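Long-range contacts in oxidoreductase, 2OG-Fe oxygenase family protein, putative, expressed (PDB 5XOI), which probably acts as an iron(II)- and 2-oxoglutarate-dependent dioxygenase of the AlkB family, this chain being the oxygenase domain of a longer protein: residues 53-58 / 128-133; 160-165 / 202-207. All coordinates share one frame; numbering follows the deposited sequence.

Contact 1: residues 53-58 / 128-133; sequences LSLQMM and NFYTSS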
ATOM      1  N   LEU A  53      -7.841   8.671 -11.017  1.00 16.62           N
ATOM      2  CA  LEU A  53      -7.476   8.947 -12.398  1.00 18.00           C
ATOM      3  C   LEU A  53      -6.421   7.935 -12.814  1.00 14.83           C
ATOM      4  O   LEU A  53      -5.469   7.706 -12.067  1.00 16.70           O
ATOM      5  CB  LEU A  53      -6.906  10.366 -12.537  1.00 16.34           C
ATOM      6  CG  LEU A  53      -7.687  11.369 -13.374  1.00 41.27           C
ATOM      7  CD1 LEU A  53      -6.935  12.695 -13.368  1.00 43.85           C
ATOM      8  CD2 LEU A  53      -7.874  10.844 -14.791  1.00 45.85           C
ATOM      9  N   SER A  54      -6.598   7.321 -13.987  1.00 15.54           N
ATOM     10  CA  SER A  54      -5.564   6.477 -14.600  1.00 16.69           C
ATOM     11  C   SER A  54      -5.097   5.379 -13.648  1.00 16.76           C
ATOM     12  O   SER A  54      -3.902   5.104 -13.501  1.00 15.39           O
ATOM     13  CB  SER A  54      -4.393   7.332 -15.082  1.00 15.35           C
ATOM     14  OG  SER A  54      -4.881   8.238 -16.076  1.00 18.64           O
ATOM     15  N   LEU A  55      -6.072   4.723 -13.024  1.00 14.67           N
ATOM     16  CA  LEU A  55      -5.823   3.719 -12.003  1.00 12.64           C
ATOM     17  C   LEU A  55      -6.504   2.415 -12.391  1.00 16.86           C
ATOM     18  O   LEU A  55      -7.690   2.405 -12.746  1.00 17.63           O
ATOM     19  CB  LEU A  55      -6.333   4.204 -10.631  1.00 12.47           C
ATOM     20  CG  LEU A  55      -6.356   3.157  -9.509  1.00 14.39           C
ATOM     21  CD1 LEU A  55      -4.939   2.825  -9.063  1.00 22.35           C
ATOM     22  CD2 LEU A  55      -7.190   3.648  -8.319  1.00 18.47           C
ATOM     23  N   GLN A  56      -5.756   1.318 -12.320  1.00 17.58           N
ATOM     24  CA  GLN A  56      -6.315  -0.026 -12.370  1.00 15.83           C
ATOM     25  C   GLN A  56      -5.951  -0.757 -11.085  1.00 14.42           C
ATOM     26  O   GLN A  56      -4.970  -0.418 -10.421  1.00 16.14           O
ATOM     27  CB  GLN A  56      -5.795  -0.817 -13.575  1.00 18.25           C
ATOM     28  CG  GLN A  56      -6.068  -0.164 -14.933  1.00 20.75           C
ATOM     29  CD  GLN A  56      -5.257  -0.817 -16.034  1.00 27.62           C
ATOM     30  OE1 GLN A  56      -4.249  -0.273 -16.489  1.00 34.48           O
ATOM     31  NE2 GLN A  56      -5.680  -2.001 -16.452  1.00 29.26           N
ATOM     32  N   MET A  57      -6.731  -1.785 -10.749  1.00 13.01           N
ATOM     33  CA  MET A  57      -6.516  -2.496  -9.498  1.00 13.45           C
ATOM     34  C   MET A  57      -6.840  -3.972  -9.662  1.00 12.99           C
ATOM     35  O   MET A  57      -7.571  -4.384 -10.568  1.00 14.02           O
ATOM     36  CB  MET A  57      -7.367  -1.902  -8.356  1.00 15.69           C
ATOM     37  CG  MET A  57      -8.881  -2.003  -8.602  1.00 16.85           C
ATOM     38  SD  MET A  57      -9.809  -1.351  -7.196  1.00 18.60           S
ATOM     39  CE  MET A  57      -9.608  -2.699  -6.035  1.00 22.61           C
ATOM     40  N   MET A  58      -6.276  -4.765  -8.758  1.00 14.33           N
ATOM     41  CA  MET A  58      -6.664  -6.151  -8.585  1.00 18.92           C
ATOM     42  C   MET A  58      -6.349  -6.518  -7.149  1.00 18.44           C
ATOM     43  O   MET A  58      -5.456  -5.932  -6.528  1.00 23.75           O
ATOM     44  CB  MET A  58      -5.955  -7.097  -9.569  1.00 23.18           C
ATOM     45  CG  MET A  58      -4.461  -7.271  -9.351  1.00 25.45           C
ATOM     46  SD  MET A  58      -3.781  -8.770 -10.156  1.00 24.08           S
ATOM     47  CE  MET A  58      -4.544 -10.066  -9.200  1.00 29.16           C
ATOM     48  N   ASN A 128      -2.587  -1.680  -6.825  1.00 12.35           N
ATOM     49  CA  ASN A 128      -2.972  -0.511  -7.615  1.00 14.22           C
ATOM     50  C   ASN A 128      -1.903  -0.252  -8.664  1.00 13.88           C
ATOM     51  O   ASN A 128      -0.717  -0.169  -8.328  1.00 13.98           O
ATOM     52  CB  ASN A 128      -3.094   0.741  -6.735  1.00 13.51           C
ATOM     53  CG  ASN A 128      -4.208   0.644  -5.714  1.00 16.50           C
ATOM     54  OD1 ASN A 128      -5.388   0.612  -6.076  1.00 18.38           O
ATOM     55  ND2 ASN A 128      -3.842   0.617  -4.421  1.00 13.57           N
ATOM     56  N   PHE A 129      -2.306  -0.072  -9.917  1.00 12.98           N
ATOM     57  CA  PHE A 129      -1.362   0.384 -10.927  1.00 12.35           C
ATOM     58  C   PHE A 129      -1.798   1.745 -11.461  1.00 13.59           C
ATOM     59  O   PHE A 129      -2.933   1.901 -11.928  1.00 18.01           O
ATOM     60  CB  PHE A 129      -1.205  -0.593 -12.078  1.00 13.87           C
ATOM     61  CG  PHE A 129      -0.205  -0.109 -13.082  1.00 21.30           C
ATOM     62  CD1 PHE A 129       1.125  -0.012 -12.727  1.00 25.18           C
ATOM     63  CD2 PHE A 129      -0.603   0.338 -14.331  1.00 28.92           C
ATOM     64  CE1 PHE A 129       2.056   0.467 -13.615  1.00 32.71           C
ATOM     65  CE2 PHE A 129       0.333   0.821 -15.225  1.00 33.67           C
ATOM     66  CZ  PHE A 129       1.655   0.890 -14.856  1.00 23.49           C
ATOM     67  N   TYR A 130      -0.889   2.716 -11.390  1.00 12.38           N
ATOM     68  CA  TYR A 130      -1.084   4.077 -11.870  1.00 15.11           C
ATOM     69  C   TYR A 130      -0.219   4.281 -13.101  1.00 15.92           C
ATOM     70  O   TYR A 130       0.982   4.016 -13.047  1.00 14.85           O
ATOM     71  CB  TYR A 130      -0.645   5.108 -10.816  1.00 13.94           C
ATOM     72  CG  TYR A 130      -1.286   5.025  -9.446  1.00 13.26           C
ATOM     73  CD1 TYR A 130      -0.861   4.091  -8.517  1.00 11.99           C
ATOM     74  CD2 TYR A 130      -2.295   5.910  -9.082  1.00 14.55           C
ATOM     75  CE1 TYR A 130      -1.436   4.027  -7.246  1.00 12.91           C
ATOM     76  CE2 TYR A 130      -2.881   5.856  -7.821  1.00 15.49           C
ATOM     77  CZ  TYR A 130      -2.444   4.920  -6.910  1.00 15.38           C
ATOM     78  OH  TYR A 130      -3.031   4.893  -5.663  1.00 16.47           O
ATOM     79  N   THR A 131      -0.797   4.773 -14.196  1.00 14.71           N
ATOM     80  CA  THR A 131       0.052   5.293 -15.262  1.00 15.99           C
ATOM     81  C   THR A 131       0.528   6.694 -14.865  1.00 21.25           C
ATOM     82  O   THR A 131       0.304   7.157 -13.741  1.00 15.13           O
ATOM     83  CB  THR A 131      -0.672   5.270 -16.604  1.00 23.55           C
ATOM     84  OG1 THR A 131      -1.922   5.953 -16.495  1.00 22.61           O
ATOM     85  CG2 THR A 131      -0.933   3.831 -17.018  1.00 26.68           C
ATOM     86  N   SER A 132       1.220   7.394 -15.773  1.00 25.37           N
ATOM     87  CA  SER A 132       1.891   8.629 -15.369  1.00 20.11           C
ATOM     88  C   SER A 132       0.905   9.706 -14.923  1.00 13.95           C
ATOM     89  O   SER A 132       1.260  10.569 -14.113  1.00 18.95           O
ATOM     90  CB  SER A 132       2.754   9.171 -16.503  1.00 19.49           C
ATOM     91  OG  SER A 132       3.455   8.139 -17.175  1.00 22.14           O
ATOM     92  N   SER A 133      -0.326   9.678 -15.434  1.00 18.13           N
ATOM     93  CA  SER A 133      -1.329  10.664 -15.042  1.00 23.43           C
ATOM     94  C   SER A 133      -2.144  10.228 -13.832  1.00 17.72           C
ATOM     95  O   SER A 133      -3.182  10.837 -13.550  1.00 17.54           O
ATOM     96  CB  SER A 133      -2.280  10.964 -16.207  1.00 23.27           C
ATOM     97  OG  SER A 133      -2.817   9.765 -16.742  1.00 19.97           O
TER
HETATM   98  O   HOH W   1      -3.556   2.177 -14.840  1.00 23.95           O

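Contact 2: residues 160-165 / 202-207; sequences LGDTAE and SRIKPK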
ATOM      1  N   LEU A 160       6.605   0.688  -5.952  1.00 12.27           N
ATOM      2  CA  LEU A 160       7.564   0.266  -6.969  1.00 14.48           C
ATOM      3  C   LEU A 160       7.352   1.072  -8.241  1.00 15.86           C
ATOM      4  O   LEU A 160       6.215   1.370  -8.612  1.00 14.03           O
ATOM      5  CB  LEU A 160       7.446  -1.234  -7.294  1.00 15.47           C
ATOM      6  CG  LEU A 160       7.626  -2.256  -6.163  1.00 15.46           C
ATOM      7  CD1 LEU A 160       6.324  -2.480  -5.412  1.00 24.35           C
ATOM      8  CD2 LEU A 160       8.129  -3.569  -6.729  1.00 22.70           C
ATOM      9  N   GLY A 161       8.454   1.398  -8.921  1.00 14.19           N
ATOM     10  CA  GLY A 161       8.356   2.141 -10.168  1.00 16.34           C
ATOM     11  C   GLY A 161       8.519   3.635  -9.971  1.00 17.12           C
ATOM     12  O   GLY A 161       9.378   4.074  -9.203  1.00 15.93           O
ATOM     13  N   ASP A 162       7.717   4.431 -10.673  1.00 13.68           N
ATOM     14  CA  ASP A 162       7.773   5.880 -10.514  1.00 14.48           C
ATOM     15  C   ASP A 162       7.380   6.309  -9.100  1.00 13.36           C
ATOM     16  O   ASP A 162       6.560   5.671  -8.433  1.00 14.35           O
ATOM     17  CB  ASP A 162       6.840   6.552 -11.517  1.00 16.01           C
ATOM     18  CG  ASP A 162       7.352   6.465 -12.940  1.00 22.42           C
ATOM     19  OD1 ASP A 162       8.594   6.420 -13.140  1.00 17.95           O
ATOM     20  OD2 ASP A 162       6.504   6.454 -13.862  1.00 18.49           O
ATOM     21  N   THR A 163       7.953   7.426  -8.667  1.00 13.70           N
ATOM     22  CA  THR A 163       7.670   7.980  -7.348  1.00 15.10           C
ATOM     23  C   THR A 163       6.254   8.542  -7.286  1.00 17.95           C
ATOM     24  O   THR A 163       5.777   9.164  -8.243  1.00 14.34           O
ATOM     25  CB  THR A 163       8.683   9.078  -7.045  1.00 16.17           C
ATOM     26  OG1 THR A 163      10.000   8.508  -7.032  1.00 16.76           O
ATOM     27  CG2 THR A 163       8.377   9.769  -5.701  1.00 16.95           C
ATOM     28  N   ALA A 164       5.578   8.317  -6.157  1.00 12.53           N
ATOM     29  CA  ALA A 164       4.287   8.941  -5.883  1.00 12.66           C
ATOM     30  C   ALA A 164       4.464  10.075  -4.887  1.00 17.48           C
ATOM     31  O   ALA A 164       5.242   9.955  -3.943  1.00 14.88           O
ATOM     32  CB  ALA A 164       3.294   7.935  -5.304  1.00 16.57           C
ATOM     33  N   GLU A 165       3.742  11.175  -5.105  1.00 15.03           N
ATOM     34  CA  GLU A 165       3.550  12.199  -4.086  1.00 13.58           C
ATOM     35  C   GLU A 165       2.353  11.758  -3.244  1.00 13.41           C
ATOM     36  O   GLU A 165       1.229  11.689  -3.750  1.00 15.26           O
ATOM     37  CB  GLU A 165       3.340  13.569  -4.736  1.00 16.57           C
ATOM     38  CG  GLU A 165       4.577  14.036  -5.511  1.00 22.65           C
ATOM     39  CD  GLU A 165       4.439  15.421  -6.136  1.00 33.23           C
ATOM     40  OE1 GLU A 165       3.672  16.259  -5.613  1.00 32.51           O
ATOM     41  OE2 GLU A 165       5.127  15.678  -7.151  1.00 37.28           O
ATOM     42  N   SER A 202      -1.396  12.274  -4.912  1.00 16.32           N
ATOM     43  CA  SER A 202      -1.717  13.489  -5.654  1.00 13.57           C
ATOM     44  C   SER A 202      -1.062  13.545  -7.025  1.00 14.85           C
ATOM     45  O   SER A 202      -1.537  14.286  -7.901  1.00 20.26           O
ATOM     46  CB  SER A 202      -1.311  14.715  -4.842  1.00 16.14           C
ATOM     47  OG  SER A 202       0.067  14.650  -4.513  1.00 21.85           O
ATOM     48  N   ARG A 203       0.002  12.774  -7.237  1.00 13.17           N
ATOM     49  CA  ARG A 203       0.794  12.885  -8.453  1.00 15.64           C
ATOM     50  C   ARG A 203       1.744  11.700  -8.540  1.00 17.77           C
ATOM     51  O   ARG A 203       2.255  11.235  -7.517  1.00 16.60           O
ATOM     52  CB  ARG A 203       1.591  14.193  -8.440  1.00 19.98           C
ATOM     53  CG  ARG A 203       1.990  14.735  -9.780  1.00 27.32           C
ATOM     54  CD  ARG A 203       2.774  16.027  -9.546  1.00 34.90           C
ATOM     55  NE  ARG A 203       2.956  16.816 -10.761  1.00 46.17           N
ATOM     56  CZ  ARG A 203       3.654  16.412 -11.811  1.00 44.92           C
ATOM     57  NH1 ARG A 203       4.223  15.220 -11.799  1.00 45.41           N
ATOM     58  NH2 ARG A 203       3.787  17.198 -12.871  1.00 44.37           N
ATOM     59  N   ILE A 204       1.965  11.221  -9.759  1.00 13.09           N
ATOM     60  CA  ILE A 204       3.053  10.303 -10.066  1.00 14.25           C
ATOM     61  C   ILE A 204       4.137  11.125 -10.755  1.00 16.37           C
ATOM     62  O   ILE A 204       3.848  11.862 -11.704  1.00 18.29           O
ATOM     63  CB  ILE A 204       2.587   9.141 -10.962  1.00 15.97           C
ATOM     64  CG1 ILE A 204       1.356   8.414 -10.380  1.00 18.27           C
ATOM     65  CG2 ILE A 204       3.747   8.180 -11.236  1.00 17.94           C
ATOM     66  CD1 ILE A 204       1.586   7.736  -9.027  1.00 13.32           C
ATOM     67  N   LYS A 205       5.372  11.024 -10.265  1.00 16.33           N
ATOM     68  CA  LYS A 205       6.486  11.759 -10.861  1.00 16.38           C
ATOM     69  C   LYS A 205       7.007  10.985 -12.062  1.00 14.20           C
ATOM     70  O   LYS A 205       7.564   9.894 -11.890  1.00 14.58           O
ATOM     71  CB  LYS A 205       7.620  11.966  -9.845  1.00 16.34           C
ATOM     72  CG  LYS A 205       7.221  12.753  -8.602  1.00 22.73           C
ATOM     73  CD  LYS A 205       8.435  12.965  -7.695  1.00 25.61           C
ATOM     74  CE  LYS A 205       8.136  13.902  -6.541  1.00 38.16           C
ATOM     75  NZ  LYS A 205       7.621  15.211  -7.008  1.00 41.97           N
ATOM     76  N   PRO A 206       6.854  11.485 -13.287  1.00 18.40           N
ATOM     77  CA  PRO A 206       7.256  10.675 -14.440  1.00 18.63           C
ATOM     78  C   PRO A 206       8.761  10.492 -14.492  1.00 15.98           C
ATOM     79  O   PRO A 206       9.533  11.326 -14.010  1.00 16.30           O
ATOM     80  CB  PRO A 206       6.734  11.466 -15.651  1.00 20.59           C
ATOM     81  CG  PRO A 206       6.401  12.832 -15.133  1.00 27.33           C
ATOM     82  CD  PRO A 206       6.101  12.691 -13.676  1.00 23.00           C
ATOM     83  N   LYS A 207       9.167   9.347 -15.050  1.00 16.24           N
ATOM     84  CA  LYS A 207      10.575   9.077 -15.348  1.00 22.58           C
ATOM     85  C   LYS A 207      11.425   9.052 -14.089  1.00 21.48           C
ATOM     86  O   LYS A 207      12.575   9.503 -14.101  1.00 19.22           O
ATOM     87  CB  LYS A 207      11.152  10.106 -16.325  1.00 25.18           C
ATOM     88  CG  LYS A 207      10.262  10.385 -17.508  1.00 34.75           C
ATOM     89  CD  LYS A 207      10.444   9.337 -18.559  1.00 38.03           C
ATOM     90  CE  LYS A 207      11.781   9.495 -19.262  1.00 32.90           C
ATOM     91  NZ  LYS A 207      11.971   8.356 -20.190  1.00 28.19           N
TER
HETATM   92  O   HOH W   2       7.278   7.439 -16.258  1.00 35.97           O

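Contact 1: residues 53-58 / 128-133
Q56 and F129 hold the two strands together through a pair of backbone bonds. F129 N donates to Q56 O at 2.7 Å, and Q56 N donates to F129 O at 2.9 Å. Both are nearly straight. A third bond, from T131 N to S54 O, is longer and more bent. Beyond it the hydroxyls of S54 and S133 meet, OG to OG, at 2.7 Å. S133 OG sits between its own backbone N and carbonyl carbon (chi1 52°), which sets it against S54 OG. Either hydroxyl could be the donor. Water 1 lies 3.0 Å from both Q56 OE1 and F129 O and can donate to either, linking side chain and backbone on the F129 face. There Q56 OE1 lies at the edge of the F129 ring.

The opposite face carries L55, M57, N128 and Y130. With CG anti to the backbone N (chi1 170°) and chi2 at 71°, L55 puts CD1 over the centre of the Y130 ring, 3.9 Å from the ring centroid, in a CH-pi contact. The same methyl touches N128 CB at 3.6 Å. M57 CB adds a looser contact with N128 OD1. The amide of N128 is held from beyond the two segments: OD1 accepts from R48 NH1, and ND2 is bonded to N225 OD1. Y130 OH is bonded to a bound succinate. An alanine in place of Y130 would probably leave L55 CD1 without its aromatic face and the succinate without its hydroxyl partner.

The pairing is antiparallel and lies at one margin of the larger sheet, where 55-59 is the outermost strand. N128, Y130 and R48 bind 2-oxoglutarate in this protein, so the face with L55 belongs to the co-substrate pocket of the double-stranded beta-helix (jelly-roll) fold.

Contact 2: residues 160-165 / 202-207
E165 lies alongside R203, pointing the same way, and its OE2 meets K205. The carboxylate and guanidinium planes are 12° apart, but no N-H of R203 points at OE2. The polar ends are near by charge alone, OE2 to R203 NE 4.4 Å, beyond a salt bridge, while OE2 packs on R203 CD at 3.4 Å. The salt bridge goes to K205, whose side chain crosses that of E165 at about a right angle. There NZ comes within 2.5 Å of E165 OE2, from above the carboxylate plane. The lysine chain turns at its end (chi4 -56°), which brings NZ to the oxygen. On the way K205 CD packs on T163 CG2 at 3.8 Å.

Backbone bonds join K205 N to T163 O and E165 N to R203 O. E165 O takes two donors from S202: N at 2.9 Å and, from above the carbonyl plane, OG at 3.3 Å.

On the other face A164 CB meets I204 CD1. I204 CG2 also touches D162 CB, at 3.5 Å. D162 OD2 accepts from water 2, which in turn accepts from K207 N. D162 OD1 is bonded to the backbone N of T208 and of A209.

The two strands are the inner pair of the four-stranded antiparallel sheet, between 134-139 and 178-182. D181 of 178-182 touches T163, E165 and K205. A164 and I204 touch R223 of strand 223-229 in the larger sheet. L160 packs on helix 22-37, against Q25, I28 and I29.

Overall arrangement
Both contacts are antiparallel strand pairs, and both are partly buried. Contact 1 pairs an outermost strand of the larger sheet with its neighbour; contact 2 pairs two inner strands of the smaller sheet. Their centres are 11 Å apart, and they meet where I204 packs against Y130, T131 and S132. Each has a buried face turned toward the succinate site. In contact 1 that face bears co-substrate-binding groups, whereas in contact 2 it is apolar at A164 and I204 and backs onto R223. The opposite faces differ too: contact 1 has a buried F129 beside a partly exposed Q56 and a water, contact 2 the charged E165, R203 and K205 beside a buried T163.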